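Local coordinates for transcriptional regulator AcuR (Rhodobacter sphaeroides 2.4.1, PDB 3BRU), which represses transcription of its own operon, probably by binding two operator sequences in the promoter, at residues Leu43-Tyr48 / Phe124-Leu129; Ala103-Leu108 / Cys169-Ala174; Arg158-Phe163 / Ala180-Phe185; Ile187-Ala192 / Ser207-Phe212. All blocks are in the same frame, centred on the assembly; numbering follows the deposited sequence.

Contact 1 (Leu43-Tyr48 / Phe124-Leu129)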
loop_
_atom_site.group_PDB
_atom_site.type_symbol
_atom_site.label_atom_id
_atom_site.label_comp_id
_atom_site.label_asym_id
_atom_site.label_seq_id
_atom_site.Cartn_x
_atom_site.Cartn_y
_atom_site.Cartn_z
ATOM N N LEU A 43 8.655 12.164 5.259
ATOM C CA LEU A 43 8.206 11.215 4.221
ATOM C C LEU A 43 7.602 9.890 4.684
ATOM O O LEU A 43 6.888 9.221 3.893
ATOM C CB LEU A 43 9.323 10.898 3.248
ATOM C CG LEU A 43 9.521 11.861 2.090
ATOM C CD1 LEU A 43 9.879 13.264 2.589
ATOM C CD2 LEU A 43 10.638 11.276 1.209
ATOM N N THR A 44 7.884 9.495 5.924
ATOM C CA THR A 44 7.186 8.343 6.532
ATOM C C THR A 44 5.788 8.765 7.052
ATOM O O THR A 44 4.894 7.947 7.191
ATOM C CB THR A 44 8.032 7.658 7.658
ATOM O OG1 THR A 44 8.309 8.595 8.697
ATOM C CG2 THR A 44 9.372 7.156 7.100
ATOM N N GLU A 45 5.617 10.053 7.322
ATOM C CA GLU A 45 4.375 10.570 7.861
ATOM C C GLU A 45 3.453 11.039 6.733
ATOM O O GLU A 45 2.249 10.765 6.745
ATOM C CB GLU A 45 4.675 11.701 8.843
ATOM C CG GLU A 45 3.437 12.284 9.490
ATOM C CD GLU A 45 3.659 12.771 10.924
ATOM O OE1 GLU A 45 4.858 12.866 11.368
ATOM O OE2 GLU A 45 2.619 13.057 11.602
ATOM N N LYS A 46 4.020 11.754 5.765
ATOM C CA LYS A 46 3.274 12.266 4.612
ATOM C C LYS A 46 3.734 11.479 3.380
ATOM O O LYS A 46 3.452 10.295 3.262
ATOM C CB LYS A 46 3.452 13.776 4.453
ATOM C CG LYS A 46 3.045 14.511 5.687
ATOM C CD LYS A 46 2.502 15.887 5.417
ATOM C CE LYS A 46 3.603 16.932 5.446
ATOM N NZ LYS A 46 3.051 18.246 5.018
ATOM N N GLY A 47 4.461 12.097 2.486
ATOM C CA GLY A 47 5.089 11.364 1.416
ATOM C C GLY A 47 5.913 12.379 0.663
ATOM O O GLY A 47 5.973 13.561 1.048
ATOM N N TYR A 48 6.543 11.928 -0.416
ATOM C CA TYR A 48 7.398 12.779 -1.230
ATOM C C TYR A 48 6.660 13.955 -1.891
ATOM O O TYR A 48 7.107 15.101 -1.745
ATOM C CB TYR A 48 8.099 11.908 -2.255
ATOM C CG TYR A 48 9.055 12.607 -3.167
ATOM C CD1 TYR A 48 10.416 12.598 -2.890
ATOM C CD2 TYR A 48 8.608 13.262 -4.334
ATOM C CE1 TYR A 48 11.323 13.210 -3.755
ATOM C CE2 TYR A 48 9.521 13.872 -5.211
ATOM C CZ TYR A 48 10.876 13.827 -4.908
ATOM O OH TYR A 48 11.813 14.431 -5.704
ATOM N N PHE A 124 1.047 5.414 15.355
ATOM C CA PHE A 124 0.730 4.858 14.010
ATOM C C PHE A 124 0.607 5.898 12.905
ATOM O O PHE A 124 0.011 5.618 11.880
ATOM C CB PHE A 124 -0.487 3.917 14.037
ATOM C CG PHE A 124 -0.290 2.757 14.967
ATOM C CD1 PHE A 124 0.331 1.594 14.521
ATOM C CD2 PHE A 124 -0.639 2.859 16.307
ATOM C CE1 PHE A 124 0.590 0.545 15.396
ATOM C CE2 PHE A 124 -0.390 1.815 17.189
ATOM C CZ PHE A 124 0.231 0.652 16.713
ATOM N N ARG A 125 1.191 7.077 13.103
ATOM C CA ARG A 125 1.189 8.148 12.111
ATOM C C ARG A 125 2.322 7.977 11.078
ATOM O O ARG A 125 2.311 8.612 10.031
ATOM C CB ARG A 125 1.313 9.503 12.814
ATOM C CG ARG A 125 0.044 9.928 13.561
ATOM C CD ARG A 125 0.204 11.309 14.218
ATOM N NE ARG A 125 1.340 11.310 15.165
ATOM C CZ ARG A 125 1.276 11.158 16.498
ATOM N NH1 ARG A 125 0.113 11.009 17.147
ATOM N NH2 ARG A 125 2.412 11.158 17.192
ATOM N N ARG A 126 3.288 7.108 11.374
ATOM C CA ARG A 126 4.427 6.913 10.502
ATOM C C ARG A 126 4.510 5.490 9.996
ATOM O O ARG A 126 4.510 4.510 10.773
ATOM C CB ARG A 126 5.723 7.268 11.219
ATOM C CG ARG A 126 5.884 8.746 11.542
ATOM C CD ARG A 126 7.268 8.997 12.165
ATOM N NE ARG A 126 7.282 10.336 12.736
ATOM C CZ ARG A 126 8.168 10.748 13.635
ATOM N NH1 ARG A 126 9.119 9.920 14.056
ATOM N NH2 ARG A 126 8.095 11.983 14.118
ATOM N N GLY A 127 4.602 5.377 8.679
ATOM C CA GLY A 127 4.624 4.082 8.041
ATOM C C GLY A 127 5.973 3.742 7.465
ATOM O O GLY A 127 7.025 4.204 7.945
ATOM N N CYS A 128 5.933 2.924 6.418
ATOM C CA CYS A 128 7.124 2.514 5.732
ATOM C C CYS A 128 7.444 3.567 4.664
ATOM O O CYS A 128 6.577 3.944 3.879
ATOM C CB CYS A 128 6.920 1.135 5.115
ATOM S SG CYS A 128 8.420 0.562 4.333
ATOM N N LEU A 129 8.683 4.038 4.641
ATOM C CA LEU A 129 9.130 4.963 3.599
ATOM C C LEU A 129 8.982 4.362 2.195
ATOM O O LEU A 129 8.561 5.030 1.258
ATOM C CB LEU A 129 10.594 5.379 3.827
ATOM C CG LEU A 129 11.119 6.255 2.698
ATOM C CD1 LEU A 129 10.530 7.629 2.853
ATOM C CD2 LEU A 129 12.612 6.334 2.676
HETATM O O HOH W 1 0.066 9.658 8.708
HETATM O O HOH W 2 4.657 11.581 14.299
#
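R125 meets E45 through both its backbone and its side chain. Its carbonyl O receives a CA-H...O contact from E45 CA at 3.6 Å, and a water that donates to R125 O at 2.8 Å donates to E45 O as well, joining the two carbonyls. The side chains of E45 and R125 run side by side in the same direction, but E45 OE2 stays 4.2 Å from R125 NE, beyond a salt bridge; a second water donates to E45 OE1 and accepts weakly from R125 NE. R126 comes to that same OE1, which lies in the plane of its guanidinium, at the edge, in a long salt bridge of 3.8 Å to R126 NE. Two arginines so near would probably favour a charged carboxylate. The extended chain of R126 also crosses T44, with R126 CD 3.6 Å from T44 OG1, a hydroxyl whose hydrogen bonds go back to L40 and E41. G127 N then bonds to T44 O at 3.0 Å, nearly straight at the hydrogen (173°) but 36° above the carbonyl plane. L129 closes the segment: its CD1 touches L43 CB at 3.5 Å, and its CB lies 3.9 Å from T44 CG2, set anti to the carbonyl carbon (chi1 to OG1 60°). An alanine in place of T44 would probably open a gap beside R126 CD and L129 CB. The contact joins the C-terminal part of helix 31-45, in the TetR-type helix-turn-helix domain, to the loop leading into helix 129-135; N132 of that helix bonds to L43 O, and helix 74-97 packs alongside through L81 and Y85.

Contact 2 (Ala103-Leu108 / Cys169-Ala174)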
loop_
_atom_site.group_PDB
_atom_site.type_symbol
_atom_site.label_atom_id
_atom_site.label_comp_id
_atom_site.label_asym_id
_atom_site.label_seq_id
_atom_site.Cartn_x
_atom_site.Cartn_y
_atom_site.Cartn_z
ATOM N N ALA A 103 13.614 -20.004 16.790
ATOM C CA ALA A 103 13.288 -20.811 15.613
ATOM C C ALA A 103 13.000 -19.856 14.464
ATOM O O ALA A 103 12.595 -18.695 14.692
ATOM C CB ALA A 103 12.093 -21.693 15.897
ATOM N N PRO A 104 13.241 -20.300 13.225
ATOM C CA PRO A 104 12.917 -19.399 12.112
ATOM C C PRO A 104 11.561 -18.648 12.170
ATOM O O PRO A 104 11.533 -17.427 12.007
ATOM C CB PRO A 104 13.038 -20.302 10.885
ATOM C CG PRO A 104 14.111 -21.249 11.267
ATOM C CD PRO A 104 13.871 -21.551 12.752
ATOM N N LEU A 105 10.452 -19.330 12.422
ATOM C CA LEU A 105 9.168 -18.615 12.378
ATOM C C LEU A 105 8.981 -17.661 13.531
ATOM O O LEU A 105 8.342 -16.637 13.373
ATOM C CB LEU A 105 8.000 -19.574 12.263
ATOM C CG LEU A 105 7.942 -20.314 10.909
ATOM C CD1 LEU A 105 6.826 -21.319 10.965
ATOM C CD2 LEU A 105 7.805 -19.376 9.662
ATOM N N ALA A 106 9.560 -17.995 14.688
ATOM C CA ALA A 106 9.584 -17.061 15.805
ATOM C C ALA A 106 10.368 -15.774 15.544
ATOM O O ALA A 106 10.009 -14.734 16.101
ATOM C CB ALA A 106 10.026 -17.735 17.119
ATOM N N ARG A 107 11.423 -15.835 14.719
ATOM C CA ARG A 107 12.130 -14.635 14.267
ATOM C C ARG A 107 11.253 -13.730 13.402
ATOM O O ARG A 107 11.414 -12.510 13.416
ATOM C CB ARG A 107 13.365 -14.978 13.443
ATOM C CG ARG A 107 14.427 -15.707 14.177
ATOM C CD ARG A 107 15.365 -16.272 13.184
ATOM N NE ARG A 107 16.099 -17.348 13.799
ATOM C CZ ARG A 107 16.909 -18.172 13.136
ATOM N NH1 ARG A 107 17.083 -18.023 11.829
ATOM N NH2 ARG A 107 17.554 -19.137 13.788
ATOM N N LEU A 108 10.365 -14.331 12.621
ATOM C CA LEU A 108 9.453 -13.549 11.797
ATOM C C LEU A 108 8.404 -12.843 12.672
ATOM O O LEU A 108 8.074 -11.710 12.433
ATOM C CB LEU A 108 8.812 -14.410 10.692
ATOM C CG LEU A 108 7.878 -13.612 9.752
ATOM C CD1 LEU A 108 8.644 -12.589 8.894
ATOM C CD2 LEU A 108 6.976 -14.521 8.872
ATOM N N CYS A 169 13.988 -27.395 9.061
ATOM C CA CYS A 169 13.810 -27.771 10.439
ATOM C C CYS A 169 12.353 -28.194 10.721
ATOM O O CYS A 169 11.982 -28.428 11.872
ATOM C CB CYS A 169 14.267 -26.619 11.355
ATOM S SG CYS A 169 13.058 -25.270 11.613
ATOM N N GLY A 170 11.533 -28.280 9.677
ATOM C CA GLY A 170 10.170 -28.807 9.797
ATOM C C GLY A 170 9.046 -27.859 10.197
ATOM O O GLY A 170 7.922 -28.295 10.416
ATOM N N GLU A 171 9.335 -26.565 10.274
ATOM C CA GLU A 171 8.344 -25.555 10.686
ATOM C C GLU A 171 7.393 -25.152 9.569
ATOM O O GLU A 171 6.255 -24.738 9.831
ATOM C CB GLU A 171 9.044 -24.295 11.207
ATOM C CG GLU A 171 9.457 -24.345 12.681
ATOM C CD GLU A 171 9.813 -22.973 13.228
ATOM O OE1 GLU A 171 10.480 -22.217 12.511
ATOM O OE2 GLU A 171 9.433 -22.648 14.369
ATOM N N LEU A 172 7.891 -25.255 8.336
ATOM C CA LEU A 172 7.156 -24.975 7.121
ATOM C C LEU A 172 7.114 -26.277 6.326
ATOM O O LEU A 172 8.069 -27.055 6.360
ATOM C CB LEU A 172 7.918 -23.930 6.307
ATOM C CG LEU A 172 7.265 -22.707 5.664
ATOM C CD1 LEU A 172 8.031 -22.343 4.431
ATOM C CD2 LEU A 172 5.773 -22.868 5.330
ATOM N N SER A 173 6.020 -26.533 5.613
ATOM C CA SER A 173 5.909 -27.804 4.906
ATOM C C SER A 173 6.751 -27.743 3.640
ATOM O O SER A 173 6.874 -26.671 3.037
ATOM C CB SER A 173 4.438 -28.178 4.625
ATOM O OG SER A 173 3.964 -27.687 3.382
ATOM N N ALA A 174 7.343 -28.878 3.259
ATOM C CA ALA A 174 8.153 -28.991 2.038
ATOM C C ALA A 174 7.360 -28.553 0.812
ATOM O O ALA A 174 7.923 -28.210 -0.213
ATOM C CB ALA A 174 8.649 -30.411 1.862
#
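A carboxylate from a distant loop serves the first turn of a helix: E171 OE1 accepts the backbone N-H of L105 at 2.9 Å. The bond is fairly straight (164° at the hydrogen) and uses the syn side of the oxygen, 23° out of the carboxylate plane. A103 occupies the N-cap position of helix 104-120 but has only a methyl group there, and that CB presses against E171 OE2 at 3.2 Å. The start of the helix would probably favour a negative charge on E171. The same OE1 sits 3.4 Å from P104 N, which has no hydrogen to give. The glutamate comes into position where helix 143-167 ends in a Schellman motif: G170, with positive phi, is the C-prime residue, E171 N reaches back to A166 O, and G170 N to Q167 O. With CG anti to its carbonyl carbon (chi1 -84°) and the chain extended beyond, E171 slides past L105 in the opposite direction, and L105 CD1 comes 3.7 Å from E171 CB. On the proline side C169 SG rests 4.0 Å from P104 CD. P104 also leans on L162 and A166 of helix 143-167, while L105 touches F216 near the end of the modelled chain.

Contact 3 (Arg158-Phe163 / Ala180-Phe185)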
loop_
_atom_site.group_PDB
_atom_site.type_symbol
_atom_site.label_atom_id
_atom_site.label_comp_id
_atom_site.label_asym_id
_atom_site.label_seq_id
_atom_site.Cartn_x
_atom_site.Cartn_y
_atom_site.Cartn_z
ATOM N N ARG A 158 15.966 -11.920 2.056
ATOM C CA ARG A 158 16.311 -12.276 3.436
ATOM C C ARG A 158 15.224 -13.176 4.036
ATOM O O ARG A 158 15.517 -14.120 4.758
ATOM C CB ARG A 158 16.515 -11.029 4.294
ATOM C CG ARG A 158 17.699 -10.194 3.859
ATOM C CD ARG A 158 17.938 -9.058 4.856
ATOM N NE ARG A 158 18.441 -9.563 6.135
ATOM C CZ ARG A 158 18.950 -8.807 7.115
ATOM N NH1 ARG A 158 19.027 -7.476 6.990
ATOM N NH2 ARG A 158 19.398 -9.396 8.218
ATOM N N THR A 159 13.974 -12.881 3.678
ATOM C CA THR A 159 12.792 -13.570 4.179
ATOM C C THR A 159 12.653 -14.986 3.599
ATOM O O THR A 159 12.330 -15.905 4.340
ATOM C CB THR A 159 11.549 -12.703 3.931
ATOM O OG1 THR A 159 11.824 -11.406 4.458
ATOM C CG2 THR A 159 10.296 -13.249 4.605
ATOM N N ALA A 160 12.910 -15.151 2.303
ATOM C CA ALA A 160 12.940 -16.472 1.672
ATOM C C ALA A 160 14.003 -17.352 2.311
ATOM O O ALA A 160 13.779 -18.531 2.538
ATOM C CB ALA A 160 13.178 -16.353 0.204
ATOM N N GLN A 161 15.150 -16.772 2.625
ATOM C CA GLN A 161 16.213 -17.518 3.305
ATOM C C GLN A 161 15.714 -17.983 4.685
ATOM O O GLN A 161 15.913 -19.127 5.054
ATOM C CB GLN A 161 17.474 -16.685 3.406
ATOM C CG GLN A 161 18.662 -17.405 4.022
ATOM C CD GLN A 161 19.694 -16.421 4.605
ATOM O OE1 GLN A 161 19.612 -15.193 4.387
ATOM N NE2 GLN A 161 20.667 -16.954 5.354
ATOM N N LEU A 162 15.004 -17.102 5.399
ATOM C CA LEU A 162 14.339 -17.448 6.650
ATOM C C LEU A 162 13.396 -18.634 6.465
ATOM O O LEU A 162 13.456 -19.608 7.244
ATOM C CB LEU A 162 13.563 -16.249 7.193
ATOM C CG LEU A 162 12.998 -16.371 8.609
ATOM C CD1 LEU A 162 14.060 -16.963 9.524
ATOM C CD2 LEU A 162 12.576 -15.002 9.158
ATOM N N PHE A 163 12.542 -18.537 5.432
ATOM C CA PHE A 163 11.623 -19.610 5.065
ATOM C C PHE A 163 12.333 -20.918 4.664
ATOM O O PHE A 163 11.823 -21.981 4.982
ATOM C CB PHE A 163 10.599 -19.187 3.984
ATOM C CG PHE A 163 9.636 -18.105 4.425
ATOM C CD1 PHE A 163 9.189 -18.021 5.745
ATOM C CD2 PHE A 163 9.143 -17.173 3.508
ATOM C CE1 PHE A 163 8.289 -16.991 6.145
ATOM C CE2 PHE A 163 8.239 -16.172 3.898
ATOM C CZ PHE A 163 7.814 -16.075 5.220
ATOM N N ALA A 180 8.028 -17.451 -3.127
ATOM C CA ALA A 180 6.635 -17.012 -3.348
ATOM C C ALA A 180 5.996 -16.546 -2.043
ATOM O O ALA A 180 5.308 -15.516 -1.962
ATOM C CB ALA A 180 5.789 -18.153 -4.000
ATOM N N LEU A 181 6.265 -17.302 -1.002
ATOM C CA LEU A 181 5.772 -16.937 0.319
ATOM C C LEU A 181 6.430 -15.630 0.842
ATOM O O LEU A 181 5.741 -14.745 1.377
ATOM C CB LEU A 181 5.983 -18.110 1.257
ATOM C CG LEU A 181 4.998 -18.143 2.415
ATOM C CD1 LEU A 181 3.579 -18.254 1.904
ATOM C CD2 LEU A 181 5.381 -19.294 3.330
ATOM N N ALA A 182 7.732 -15.477 0.608
ATOM C CA ALA A 182 8.444 -14.246 0.984
ATOM C C ALA A 182 7.860 -13.032 0.259
ATOM O O ALA A 182 7.748 -11.965 0.846
ATOM C CB ALA A 182 9.945 -14.369 0.704
ATOM N N GLU A 183 7.510 -13.205 -1.029
ATOM C CA GLU A 183 6.948 -12.146 -1.793
ATOM C C GLU A 183 5.543 -11.859 -1.289
ATOM O O GLU A 183 5.182 -10.694 -1.113
ATOM C CB GLU A 183 6.941 -12.454 -3.296
ATOM C CG GLU A 183 6.457 -11.237 -4.093
ATOM C CD GLU A 183 6.388 -11.461 -5.589
ATOM O OE1 GLU A 183 6.521 -12.630 -6.026
ATOM O OE2 GLU A 183 6.178 -10.469 -6.328
ATOM N N ALA A 184 4.742 -12.898 -1.069
ATOM C CA ALA A 184 3.411 -12.669 -0.519
ATOM C C ALA A 184 3.466 -12.003 0.863
ATOM O O ALA A 184 2.688 -11.090 1.090
ATOM C CB ALA A 184 2.591 -13.932 -0.481
ATOM N N PHE A 185 4.395 -12.411 1.757
ATOM C CA PHE A 185 4.603 -11.690 3.032
ATOM C C PHE A 185 4.821 -10.169 2.856
ATOM O O PHE A 185 4.146 -9.379 3.512
ATOM C CB PHE A 185 5.753 -12.259 3.899
ATOM C CG PHE A 185 5.921 -11.526 5.223
ATOM C CD1 PHE A 185 5.165 -11.889 6.330
ATOM C CD2 PHE A 185 6.757 -10.421 5.335
ATOM C CE1 PHE A 185 5.279 -11.187 7.550
ATOM C CE2 PHE A 185 6.864 -9.705 6.541
ATOM C CZ PHE A 185 6.124 -10.100 7.655
#
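The ring of F163 carries a methyl of L181 on one face: L181 CD2 stands 4.3 Å from the ring centroid and only 10° off the normal, a CH-pi contact over the centre. The opposite face is taken by the backbone of its own helix, where T159 O lies 3.4 Å above the ring plane, displaced toward the rim. At the edge of the ring, CE2 of F163 meets the backbone N of A182 at 3.4 Å, within the ring plane. CG of F163 stands anti to its carbonyl carbon (chi1 -65°), which starts the side chain off toward helix 178-199. The ring thus has neighbours on both faces and at one edge, which would limit its turning. Beyond it the helices meet through small groups. A182 CB points at helix 143-167 and lands 3.5 Å from A160 N and 3.8 Å from A160 CB. T159 adds its CB, 4.0 Å from the same A182 CB, while its hydroxyl is bonded to W155 O and to W186 NE1. With alanines at the nearest point, the axes of the two segments approach to 8.3 Å, and their N-to-C directions lie 128° apart. No hydrogen bond crosses between the segments, and all five touching residues are buried. Other sides of segment 180-185 reach the second subunit: E183 bonds to S207 of that chain, and A184 packs on its T211. The arrangement is that of two adjacent helices of opposite sense, crossing at a steep angle, in the all-helical C-terminal domain of TetR-family regulators, one of them lining the dimer interface.

Contact 4 (Ile187-Ala192 / Ser207-Phe212)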
loop_
_atom_site.group_PDB
_atom_site.type_symbol
_atom_site.label_atom_id
_atom_site.label_comp_id
_atom_site.label_asym_id
_atom_site.label_seq_id
_atom_site.Cartn_x
_atom_site.Cartn_y
_atom_site.Cartn_z
ATOM N N ILE A 187 4.279 -8.161 0.154
ATOM C CA ILE A 187 3.059 -7.574 -0.442
ATOM C C ILE A 187 2.026 -7.289 0.682
ATOM O O ILE A 187 1.515 -6.184 0.807
ATOM C CB ILE A 187 2.382 -8.511 -1.508
ATOM C CG1 ILE A 187 3.198 -8.639 -2.807
ATOM C CG2 ILE A 187 0.910 -8.091 -1.752
ATOM C CD1 ILE A 187 2.690 -9.741 -3.758
ATOM N N GLY A 188 1.741 -8.290 1.499
ATOM C CA GLY A 188 0.705 -8.158 2.515
ATOM C C GLY A 188 1.064 -7.249 3.665
ATOM O O GLY A 188 0.219 -6.465 4.140
ATOM N N TRP A 189 2.321 -7.333 4.103
ATOM C CA TRP A 189 2.820 -6.484 5.212
ATOM C C TRP A 189 2.841 -4.988 4.915
ATOM O O TRP A 189 2.535 -4.189 5.747
ATOM C CB TRP A 189 4.197 -6.970 5.634
ATOM C CG TRP A 189 4.800 -6.239 6.751
ATOM C CD1 TRP A 189 5.898 -5.447 6.693
ATOM C CD2 TRP A 189 4.355 -6.223 8.107
ATOM N NE1 TRP A 189 6.186 -4.938 7.943
ATOM C CE2 TRP A 189 5.244 -5.394 8.829
ATOM C CE3 TRP A 189 3.267 -6.801 8.785
ATOM C CZ2 TRP A 189 5.101 -5.150 10.211
ATOM C CZ3 TRP A 189 3.123 -6.558 10.160
ATOM C CH2 TRP A 189 4.037 -5.736 10.853
ATOM N N GLU A 190 3.212 -4.616 3.704
ATOM C CA GLU A 190 3.118 -3.216 3.285
ATOM C C GLU A 190 1.662 -2.703 3.251
ATOM O O GLU A 190 1.409 -1.515 3.531
ATOM C CB GLU A 190 3.803 -3.006 1.922
ATOM C CG GLU A 190 5.324 -3.039 1.950
ATOM C CD GLU A 190 5.970 -1.870 2.735
ATOM O OE1 GLU A 190 5.332 -0.794 2.930
ATOM O OE2 GLU A 190 7.131 -2.033 3.177
ATOM N N GLY A 191 0.719 -3.591 2.917
ATOM C CA GLY A 191 -0.695 -3.236 2.866
ATOM C C GLY A 191 -1.294 -3.155 4.250
ATOM O O GLY A 191 -2.221 -2.362 4.490
ATOM N N ALA A 192 -0.796 -4.004 5.165
ATOM C CA ALA A 192 -1.156 -3.930 6.595
ATOM C C ALA A 192 -0.663 -2.602 7.228
ATOM O O ALA A 192 -1.400 -1.945 7.954
ATOM C CB ALA A 192 -0.624 -5.144 7.348
ATOM N N SER A 207 -4.432 -8.616 12.169
ATOM C CA SER A 207 -5.316 -9.272 11.226
ATOM C C SER A 207 -4.526 -9.915 10.092
ATOM O O SER A 207 -4.740 -11.082 9.767
ATOM C CB SER A 207 -6.304 -8.270 10.660
ATOM O OG SER A 207 -7.294 -8.996 9.992
ATOM N N PHE A 208 -3.604 -9.158 9.510
ATOM C CA PHE A 208 -2.716 -9.712 8.493
ATOM C C PHE A 208 -1.871 -10.930 8.976
ATOM O O PHE A 208 -1.822 -11.954 8.305
ATOM C CB PHE A 208 -1.807 -8.642 7.858
ATOM C CG PHE A 208 -0.646 -9.244 7.107
ATOM C CD1 PHE A 208 -0.859 -9.907 5.889
ATOM C CD2 PHE A 208 0.635 -9.236 7.661
ATOM C CE1 PHE A 208 0.183 -10.518 5.214
ATOM C CE2 PHE A 208 1.703 -9.858 6.985
ATOM C CZ PHE A 208 1.470 -10.490 5.744
ATOM N N THR A 209 -1.205 -10.815 10.123
ATOM C CA THR A 209 -0.274 -11.868 10.563
ATOM C C THR A 209 -0.989 -13.108 11.083
ATOM O O THR A 209 -0.519 -14.239 10.910
ATOM C CB THR A 209 0.773 -11.351 11.632
ATOM O OG1 THR A 209 0.100 -10.885 12.799
ATOM C CG2 THR A 209 1.637 -10.229 11.068
ATOM N N ARG A 210 -2.129 -12.879 11.725
ATOM C CA ARG A 210 -2.983 -13.945 12.183
ATOM C C ARG A 210 -3.379 -14.826 11.002
ATOM O O ARG A 210 -3.276 -16.041 11.054
ATOM C CB ARG A 210 -4.214 -13.339 12.835
ATOM C CG ARG A 210 -5.025 -14.296 13.675
ATOM C CD ARG A 210 -6.046 -13.558 14.605
ATOM N NE ARG A 210 -5.414 -12.673 15.608
ATOM C CZ ARG A 210 -5.592 -11.347 15.707
ATOM N NH1 ARG A 210 -6.411 -10.686 14.867
ATOM N NH2 ARG A 210 -4.947 -10.676 16.665
ATOM N N THR A 211 -3.809 -14.200 9.915
ATOM C CA THR A 211 -4.263 -14.931 8.721
ATOM C C THR A 211 -3.094 -15.527 7.925
ATOM O O THR A 211 -3.152 -16.678 7.527
ATOM C CB THR A 211 -5.244 -14.069 7.912
ATOM O OG1 THR A 211 -6.370 -13.783 8.761
ATOM C CG2 THR A 211 -5.729 -14.768 6.652
ATOM N N PHE A 212 -2.003 -14.786 7.796
ATOM C CA PHE A 212 -0.777 -15.286 7.133
ATOM C C PHE A 212 -0.135 -16.476 7.849
ATOM O O PHE A 212 0.413 -17.373 7.200
ATOM C CB PHE A 212 0.258 -14.173 6.982
ATOM C CG PHE A 212 1.284 -14.457 5.926
ATOM C CD1 PHE A 212 1.061 -14.081 4.593
ATOM C CD2 PHE A 212 2.474 -15.114 6.243
ATOM C CE1 PHE A 212 1.992 -14.377 3.592
ATOM C CE2 PHE A 212 3.411 -15.415 5.247
ATOM C CZ PHE A 212 3.177 -15.032 3.920
#
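F208, its CG anti to the backbone N (chi1 164°), lays one face of its ring on the backbone of helix 178-199. G188 C and W189 N both stand 3.7 Å above the plane, displaced toward the rim, and G188 CA touches F208 CE1 at 3.6 Å. A CB on G188 would clash with that ring atom, so its absence admits the phenyl. F212 CB, of its own helix, lies over the opposite face, displaced toward the rim. The aromatic contact is made by an edge: F208 CD2 lies in the plane of the W189 indole, 3.8 Å from W189 CE3, the side chains crossing at about a right angle. Aliphatic packing adds A192 CB, 3.7 Å from F208 CB, and T209 CG2, 4.1 Å from W189 CZ3. An alanine in place of F208 would keep the touch on A192 but would probably leave a gap over G188 and beside the indole. W189 also meets F111, F185 and W186, and I187 and T211 pack on the second subunit. No hydrogen bond passes between the segments, which implies that these near-antiparallel helices (155°) are held by apolar contact and the fit of ring against glycine.

Contact 1 opens first along the chain and joins the TetR-type helix-turn-helix domain to the C-terminal domain; the other three all fall within the C-terminal domain. The segments of contact 1 alternate with those of contact 2, whose centre is 31 Å away on the opposite side of the chain's centre. Contacts 2 and 3 also alternate, with centres 11 Å apart, and they touch through L108 on F163 and F185. Contacts 3 and 4 follow in series on helix 178-199, centres 13 Å apart, where F212 packs on F185. Contact 4 reaches contact 1 through E190 and C128. Contacts 3 and 4 also face the second subunit, so helices 178-199 and 203-212 serve both the fold and the dimer packing.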